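Long-range contact in Tlr1174 protein (Synechococcus elongatus, PDB 2OZT), which converts 2-succinyl-6-hydroxy-2,4-cyclohexadiene-1-carboxylate to 2-succinylbenzoate in phylloquinone biosynthesis, using a divalent metal cation: residues E56-L68 / I80-A92. Numbering follows the deposited sequence.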
loop_
_atom_site.group_PDB
_atom_site.type_symbol
_atom_site.label_atom_id
_atom_site.label_comp_id
_atom_site.label_asym_id
_atom_site.label_seq_id
_atom_site.Cartn_x
_atom_site.Cartn_y
_atom_site.Cartn_z
ATOM N N GLU A 56 -8.181 12.644 -2.676
ATOM C CA GLU A 56 -9.209 12.422 -1.650
ATOM C C GLU A 56 -8.711 12.941 -0.304
ATOM O O GLU A 56 -7.541 12.714 0.094
ATOM C CB GLU A 56 -9.495 10.917 -1.545
ATOM C CG GLU A 56 -10.507 10.554 -0.468
ATOM C CD GLU A 56 -10.856 9.056 -0.549
ATOM O OE1 GLU A 56 -9.990 8.295 -1.032
ATOM O OE2 GLU A 56 -11.958 8.654 -0.080
ATOM N N THR A 57 -9.591 13.652 0.399
ATOM C CA THR A 57 -9.274 14.134 1.748
ATOM C C THR A 57 -10.230 13.530 2.769
ATOM O O THR A 57 -11.358 13.208 2.456
ATOM C CB THR A 57 -9.388 15.679 1.861
ATOM O OG1 THR A 57 -10.754 16.068 1.640
ATOM C CG2 THR A 57 -8.433 16.365 0.834
ATOM N N LEU A 58 -9.756 13.392 3.995
ATOM C CA LEU A 58 -10.602 12.891 5.046
ATOM C C LEU A 58 -11.800 13.818 5.192
ATOM O O LEU A 58 -12.935 13.356 5.440
ATOM C CB LEU A 58 -9.836 12.793 6.351
ATOM C CG LEU A 58 -10.635 12.173 7.496
ATOM C CD1 LEU A 58 -11.073 10.742 7.142
ATOM C CD2 LEU A 58 -9.829 12.186 8.795
ATOM N N ASN A 59 -11.612 15.126 5.074
ATOM C CA ASN A 59 -12.792 16.020 5.178
ATOM C C ASN A 59 -13.859 15.723 4.157
ATOM O O ASN A 59 -15.079 15.785 4.465
ATOM C CB ASN A 59 -12.351 17.485 5.071
ATOM C CG ASN A 59 -11.631 17.956 6.311
ATOM O OD1 ASN A 59 -11.554 17.264 7.328
ATOM N ND2 ASN A 59 -11.037 19.157 6.213
ATOM N N ALA A 60 -13.463 15.358 2.954
ATOM C CA ALA A 60 -14.441 15.017 1.935
ATOM C C ALA A 60 -15.154 13.690 2.267
ATOM O O ALA A 60 -16.361 13.522 1.995
ATOM C CB ALA A 60 -13.741 14.925 0.560
ATOM N N ASP A 61 -14.436 12.732 2.852
ATOM C CA ASP A 61 -15.034 11.459 3.266
ATOM C C ASP A 61 -16.042 11.704 4.406
ATOM O O ASP A 61 -17.113 11.049 4.491
ATOM C CB ASP A 61 -13.959 10.508 3.760
ATOM C CG ASP A 61 -13.027 10.038 2.639
ATOM O OD1 ASP A 61 -13.486 9.890 1.484
ATOM O OD2 ASP A 61 -11.857 9.777 2.956
ATOM N N ILE A 62 -15.704 12.645 5.294
ATOM C CA ILE A 62 -16.598 12.985 6.423
ATOM C C ILE A 62 -17.888 13.583 5.878
ATOM O O ILE A 62 -19.008 13.186 6.291
ATOM C CB ILE A 62 -15.914 13.963 7.450
ATOM C CG1 ILE A 62 -14.860 13.216 8.252
ATOM C CG2 ILE A 62 -16.974 14.496 8.458
ATOM C CD1 ILE A 62 -13.836 14.135 8.904
ATOM N N ALA A 63 -17.761 14.493 4.927
ATOM C CA ALA A 63 -18.937 15.102 4.307
ATOM C C ALA A 63 -19.806 14.008 3.664
ATOM O O ALA A 63 -21.027 13.995 3.815
ATOM C CB ALA A 63 -18.539 16.126 3.297
ATOM N N LEU A 64 -19.177 13.069 2.960
ATOM C CA LEU A 64 -19.885 11.929 2.393
ATOM C C LEU A 64 -20.642 11.187 3.464
ATOM O O LEU A 64 -21.852 10.913 3.292
ATOM C CB LEU A 64 -18.880 10.947 1.761
ATOM C CG LEU A 64 -19.583 9.675 1.265
ATOM C CD1 LEU A 64 -20.442 9.893 0.005
ATOM C CD2 LEU A 64 -18.595 8.536 1.128
ATOM N N CYS A 65 -19.989 10.851 4.579
ATOM C CA CYS A 65 -20.662 10.112 5.642
ATOM C C CYS A 65 -21.877 10.878 6.150
ATOM O O CYS A 65 -22.887 10.276 6.483
ATOM C CB CYS A 65 -19.720 9.800 6.801
ATOM S SG CYS A 65 -18.553 8.487 6.308
ATOM N N GLN A 66 -21.798 12.201 6.189
ATOM C CA GLN A 66 -22.919 12.997 6.722
ATOM C C GLN A 66 -24.038 13.152 5.715
ATOM O O GLN A 66 -25.166 13.524 6.096
ATOM C CB GLN A 66 -22.412 14.386 7.183
ATOM C CG GLN A 66 -21.495 14.243 8.353
ATOM C CD GLN A 66 -21.138 15.549 8.993
ATOM O OE1 GLN A 66 -20.767 16.515 8.324
ATOM N NE2 GLN A 66 -21.233 15.579 10.309
ATOM N N GLN A 67 -23.766 12.892 4.444
ATOM C CA GLN A 67 -24.765 13.031 3.379
ATOM C C GLN A 67 -25.534 11.745 3.116
ATOM O O GLN A 67 -26.664 11.792 2.612
ATOM C CB GLN A 67 -24.102 13.469 2.067
ATOM C CG GLN A 67 -23.620 14.929 2.039
ATOM C CD GLN A 67 -22.464 15.115 1.081
ATOM O OE1 GLN A 67 -22.203 14.254 0.228
ATOM N NE2 GLN A 67 -21.745 16.241 1.223
ATOM N N LEU A 68 -24.946 10.597 3.441
ATOM C CA LEU A 68 -25.619 9.300 3.195
ATOM C C LEU A 68 -26.832 9.072 4.085
ATOM O O LEU A 68 -26.855 9.516 5.232
ATOM C CB LEU A 68 -24.642 8.151 3.413
ATOM C CG LEU A 68 -23.556 8.077 2.350
ATOM C CD1 LEU A 68 -22.459 7.102 2.856
ATOM C CD2 LEU A 68 -24.092 7.593 1.001
ATOM N N ILE A 80 -21.614 6.479 -3.968
ATOM C CA ILE A 80 -20.349 7.044 -3.461
ATOM C C ILE A 80 -19.457 7.479 -4.636
ATOM O O ILE A 80 -19.191 6.671 -5.525
ATOM C CB ILE A 80 -19.602 6.066 -2.534
ATOM C CG1 ILE A 80 -20.447 5.769 -1.291
ATOM C CG2 ILE A 80 -18.207 6.688 -2.126
ATOM C CD1 ILE A 80 -20.002 4.525 -0.511
ATOM N N PRO A 81 -19.021 8.764 -4.673
ATOM C CA PRO A 81 -18.220 9.237 -5.817
ATOM C C PRO A 81 -16.944 8.430 -6.052
ATOM O O PRO A 81 -16.265 8.052 -5.094
ATOM C CB PRO A 81 -17.878 10.688 -5.421
ATOM C CG PRO A 81 -18.966 11.100 -4.481
ATOM C CD PRO A 81 -19.332 9.856 -3.726
ATOM N N GLU A 82 -16.615 8.171 -7.314
ATOM C CA GLU A 82 -15.356 7.553 -7.687
ATOM C C GLU A 82 -14.185 8.377 -7.194
ATOM O O GLU A 82 -13.072 7.849 -7.037
ATOM C CB GLU A 82 -15.278 7.389 -9.225
ATOM C CG GLU A 82 -13.902 6.961 -9.773
ATOM C CD GLU A 82 -13.912 6.688 -11.273
ATOM O OE1 GLU A 82 -14.964 6.279 -11.810
ATOM O OE2 GLU A 82 -12.857 6.873 -11.915
ATOM N N ALA A 83 -14.416 9.672 -6.945
ATOM C CA ALA A 83 -13.339 10.547 -6.473
ATOM C C ALA A 83 -12.996 10.290 -4.995
ATOM O O ALA A 83 -12.073 10.887 -4.462
ATOM C CB ALA A 83 -13.707 12.015 -6.684
ATOM N N LEU A 84 -13.758 9.418 -4.336
ATOM C CA LEU A 84 -13.477 9.073 -2.920
ATOM C C LEU A 84 -13.182 7.558 -2.788
ATOM O O LEU A 84 -13.968 6.793 -2.193
ATOM C CB LEU A 84 -14.680 9.419 -2.048
ATOM C CG LEU A 84 -15.140 10.888 -2.093
ATOM C CD1 LEU A 84 -16.445 11.069 -1.273
ATOM C CD2 LEU A 84 -14.031 11.832 -1.626
ATOM N N PRO A 85 -12.070 7.101 -3.362
ATOM C CA PRO A 85 -11.817 5.647 -3.380
ATOM C C PRO A 85 -11.592 5.015 -2.018
ATOM O O PRO A 85 -11.986 3.861 -1.818
ATOM C CB PRO A 85 -10.562 5.502 -4.247
ATOM C CG PRO A 85 -9.904 6.865 -4.206
ATOM C CD PRO A 85 -11.050 7.874 -4.089
ATOM N N ALA A 86 -10.984 5.728 -1.066
ATOM C CA ALA A 86 -10.889 5.156 0.294
ATOM C C ALA A 86 -12.282 4.945 0.926
ATOM O O ALA A 86 -12.481 3.962 1.633
ATOM C CB ALA A 86 -9.953 6.016 1.194
ATOM N N ALA A 87 -13.192 5.889 0.664
ATOM C CA ALA A 87 -14.583 5.694 1.126
ATOM C C ALA A 87 -15.225 4.485 0.452
ATOM O O ALA A 87 -15.908 3.704 1.140
ATOM C CB ALA A 87 -15.397 6.959 0.874
ATOM N N GLN A 88 -15.027 4.322 -0.858
ATOM C CA GLN A 88 -15.494 3.120 -1.555
ATOM C C GLN A 88 -14.949 1.854 -0.884
ATOM O O GLN A 88 -15.688 0.882 -0.643
ATOM C CB GLN A 88 -15.126 3.122 -3.032
ATOM C CG GLN A 88 -15.699 4.269 -3.877
ATOM C CD GLN A 88 -15.189 4.192 -5.322
ATOM O OE1 GLN A 88 -13.966 4.176 -5.583
ATOM N NE2 GLN A 88 -16.124 4.201 -6.269
ATOM N N PHE A 89 -13.660 1.827 -0.570
ATOM C CA PHE A 89 -13.078 0.660 0.101
ATOM C C PHE A 89 -13.719 0.445 1.458
ATOM O O PHE A 89 -14.122 -0.687 1.814
ATOM C CB PHE A 89 -11.557 0.871 0.286
ATOM C CG PHE A 89 -10.917 -0.080 1.264
ATOM C CD1 PHE A 89 -10.465 -1.325 0.870
ATOM C CD2 PHE A 89 -10.789 0.258 2.623
ATOM C CE1 PHE A 89 -9.838 -2.190 1.749
ATOM C CE2 PHE A 89 -10.177 -0.620 3.529
ATOM C CZ PHE A 89 -9.697 -1.849 3.101
ATOM N N GLY A 90 -13.850 1.528 2.226
ATOM C CA GLY A 90 -14.405 1.356 3.575
ATOM C C GLY A 90 -15.829 0.821 3.590
ATOM O O GLY A 90 -16.113 -0.127 4.349
ATOM N N PHE A 91 -16.680 1.415 2.756
ATOM C CA PHE A 91 -18.072 0.943 2.741
ATOM C C PHE A 91 -18.174 -0.452 2.157
ATOM O O PHE A 91 -18.925 -1.260 2.680
ATOM C CB PHE A 91 -18.944 1.923 2.009
ATOM C CG PHE A 91 -19.368 3.091 2.871
ATOM C CD1 PHE A 91 -20.439 2.916 3.786
ATOM C CD2 PHE A 91 -18.661 4.308 2.851
ATOM C CE1 PHE A 91 -20.854 3.980 4.607
ATOM C CE2 PHE A 91 -19.039 5.359 3.680
ATOM C CZ PHE A 91 -20.138 5.187 4.543
ATOM N N ALA A 92 -17.445 -0.753 1.101
ATOM C CA ALA A 92 -17.547 -2.076 0.479
ATOM C C ALA A 92 -17.088 -3.169 1.420
ATOM O O ALA A 92 -17.752 -4.215 1.591
ATOM C CB ALA A 92 -16.763 -2.112 -0.836
#
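The backbones come close at Asp61 and Ala87, whose CA atoms are 6.2 Å apart, where helices 58-67 and 85-92 run side by side, their axes 10.1 Å apart at closest and their directions 48° apart. The second helix is gripped at its first turn by Glu56, which precedes the other helix. With CG anti to the backbone N (chi1 178°) and the chain extended beyond it, the carboxylate spans the gap and meets two backbone N-H groups: Ala86 N gives to OE1 at 2.8 Å and Ala87 N to OE2 at 3.1 Å, both on the syn lone pairs. A carboxylate suits this place because early helical N-H groups lack an intrahelical acceptor, and the positive end of the helix dipole probably favours negative charge. OE2 also lies 2.5 Å from Asp61 OD1, close enough that one of the two acids is probably protonated. An alanine in place of Glu56 would probably leave the N-H groups of Ala86 and Ala87 without these acceptors and Asp61 without its close acidic neighbour. Farther along, packing turns apolar. With chi1 at 175° Leu64 reaches across, and its CD2 comes 3.6 Å from Ala87 CB, a small methyl that lets the branch come close; Ile80 CG2 touches CD2 from another side. Leu84 CD2 lies against Ala60 CB, while its CD1 meets Leu64 CB. At the far end Leu68 CD1 approaches Phe91 CZ at 3.4 Å, obliquely to the ring, and Cys65 SG sits at the ring's edge, 5.2 Å from its centroid, a sulfur-aromatic contact. Trp5 meets the same ring edge-to-face, joining the helices to strand 3-20. This is helix-on-helix packing within the enolase-type N-terminal domain, whose antiparallel sheet adjoins both helices.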